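PDB 4DBD: orotidine 5'-phosphate decarboxylase from Sulfolobus solfataricus, which probably catalyses the decarboxylation of orotidine 5'-monophosphate to uridine 5'-monophosphate, the last step of de novo UMP synthesis, working as a homodimer. Local coordinates for residues A[83-88]-A[109-114]. Residues are numbered along the deposited sequence; the frame is centred on the assembly and turned at random.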
# COMPACT_ATOMS: atom_id res chain seq x y z
N ILE A 83 -0.70 -9.62 -2.88
CA ILE A 83 -1.92 -8.85 -3.16
C ILE A 83 -1.54 -7.43 -3.59
O ILE A 83 -0.73 -6.76 -2.95
CB ILE A 83 -2.85 -8.85 -1.93
CG1 ILE A 83 -3.39 -10.28 -1.71
CG2 ILE A 83 -3.98 -7.83 -2.10
CD1 ILE A 83 -4.23 -10.44 -0.47
N ALA A 84 -2.10 -7.01 -4.73
CA ALA A 84 -1.97 -5.64 -5.20
C ALA A 84 -3.34 -5.07 -5.51
O ALA A 84 -4.28 -5.82 -5.75
CB ALA A 84 -1.10 -5.58 -6.46
N HIS A 85 -3.45 -3.74 -5.52
CA HIS A 85 -4.71 -3.08 -5.88
C HIS A 85 -4.90 -3.03 -7.38
O HIS A 85 -3.97 -2.72 -8.11
CB HIS A 85 -4.74 -1.66 -5.33
CG HIS A 85 -5.33 -1.55 -3.96
ND1 HIS A 85 -6.68 -1.70 -3.72
CD2 HIS A 85 -4.75 -1.32 -2.76
CE1 HIS A 85 -6.90 -1.57 -2.42
NE2 HIS A 85 -5.75 -1.34 -1.82
N SER A 86 -6.11 -3.34 -7.84
CA SER A 86 -6.44 -3.16 -9.26
C SER A 86 -6.47 -1.70 -9.68
O SER A 86 -6.11 -1.38 -10.81
CB SER A 86 -7.83 -3.75 -9.56
OG SER A 86 -7.88 -5.14 -9.32
N PHE A 87 -6.91 -0.82 -8.78
CA PHE A 87 -7.21 0.57 -9.19
C PHE A 87 -6.00 1.34 -9.72
O PHE A 87 -6.16 2.35 -10.43
CB PHE A 87 -7.94 1.35 -8.08
CG PHE A 87 -7.05 1.81 -6.95
CD1 PHE A 87 -6.32 2.99 -7.06
CD2 PHE A 87 -6.98 1.10 -5.77
CE1 PHE A 87 -5.51 3.42 -6.01
CE2 PHE A 87 -6.18 1.52 -4.73
CZ PHE A 87 -5.44 2.68 -4.85
N ILE A 88 -4.80 0.86 -9.41
CA ILE A 88 -3.58 1.52 -9.90
C ILE A 88 -3.36 1.37 -11.40
O ILE A 88 -2.59 2.12 -12.00
CB ILE A 88 -2.33 1.05 -9.15
CG1 ILE A 88 -2.09 -0.43 -9.38
CG2 ILE A 88 -2.47 1.35 -7.65
CD1 ILE A 88 -0.99 -0.98 -8.49
N TYR A 109 -2.67 -11.66 -6.69
CA TYR A 109 -4.09 -11.47 -6.39
C TYR A 109 -4.38 -9.98 -6.46
O TYR A 109 -3.64 -9.18 -5.88
CB TYR A 109 -4.39 -11.96 -4.97
CG TYR A 109 -4.42 -13.46 -4.82
CD1 TYR A 109 -5.62 -14.14 -4.78
CD2 TYR A 109 -3.24 -14.19 -4.72
CE1 TYR A 109 -5.66 -15.52 -4.65
CE2 TYR A 109 -3.27 -15.58 -4.58
CZ TYR A 109 -4.48 -16.22 -4.55
OH TYR A 109 -4.54 -17.59 -4.43
N LEU A 110 -5.46 -9.60 -7.15
CA LEU A 110 -5.79 -8.18 -7.28
C LEU A 110 -7.02 -7.81 -6.46
O LEU A 110 -8.00 -8.55 -6.43
CB LEU A 110 -6.01 -7.79 -8.73
CG LEU A 110 -4.82 -7.89 -9.70
CD1 LEU A 110 -5.27 -7.48 -11.09
CD2 LEU A 110 -3.66 -7.00 -9.22
N VAL A 111 -6.96 -6.67 -5.79
CA VAL A 111 -8.08 -6.20 -4.99
C VAL A 111 -9.19 -5.65 -5.88
O VAL A 111 -8.98 -4.68 -6.63
CB VAL A 111 -7.63 -5.13 -3.99
CG1 VAL A 111 -8.86 -4.55 -3.26
CG2 VAL A 111 -6.65 -5.73 -3.00
N ALA A 112 -10.38 -6.25 -5.82
CA ALA A 112 -11.49 -5.82 -6.68
C ALA A 112 -12.52 -5.00 -5.92
O ALA A 112 -12.95 -3.94 -6.40
CB ALA A 112 -12.15 -7.01 -7.38
N VAL A 113 -12.94 -5.51 -4.77
CA VAL A 113 -13.91 -4.82 -3.93
C VAL A 113 -13.47 -4.91 -2.47
O VAL A 113 -13.12 -5.98 -1.99
CB VAL A 113 -15.31 -5.45 -4.05
CG1 VAL A 113 -16.34 -4.61 -3.28
CG2 VAL A 113 -15.70 -5.60 -5.50
N MET A 114 -13.48 -3.79 -1.77
CA MET A 114 -13.22 -3.83 -0.33
C MET A 114 -14.49 -3.81 0.51
O MET A 114 -15.58 -3.53 -0.00
CB MET A 114 -12.24 -2.74 0.09
CG MET A 114 -10.94 -2.82 -0.67
SD MET A 114 -9.63 -1.88 0.10
CE MET A 114 -9.55 -2.70 1.70
O HOH W 1 -8.09 -1.99 -6.14
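Val111 fits against His85 and Ile83 where the neighbouring parallel strands 81-85 and 107-113 of the barrel run side by side. Val111 CB lies 3.6 Å from His85 ND1. From there CG1, anti to the backbone N (chi1 174°), meets the ND1-CE1 rim of the imidazole from the same side of the ring from which CG2 lies over its face. That CH-pi contact puts Val111 CG2 4.3 Å from the centroid of the His85 ring, and Val111 CG2 also touches Ile83 CG2 at 3.5 Å. Met114 brings its SD in at the ring edge, 3.7 Å from His85 CE1, while His85 NE2 bonds Ala63 O of the second subunit. Two main-chain bonds set the pairing: Ala84 N gives to Tyr109 O, and Val111 N gives to Ala84 O at 2.8 Å.

Just past the end of strand 81-85, the chain turns onto Val111 O, which takes three donors, one of them weak. Ser86 OG donates to Val111 O over 2.9 Å from above the carbonyl plane, Ser86 N adds the weak bond, and a water donates to the same oxygen while also bonding His85 ND1 and accepting from Phe87 N. Ser86 OG also comes within 3.3 Å of Leu110 CB. An alanine in place of Ser86 removes the hydroxyl, which would probably leave Val111 O to the water and the weak Ser86 N bond and open a small gap beside Leu110 CB.

The pair belongs to a right-handed beta-alpha-beta unit of the TIM barrel. Ile83 looks inward to Asp59, a predicted active-site residue on the adjoining strand 55-62; outside, Ala84 and Leu110 face Leu94 of the connecting helix 90-103, and Ser86 and Leu110 meet helix 124-134.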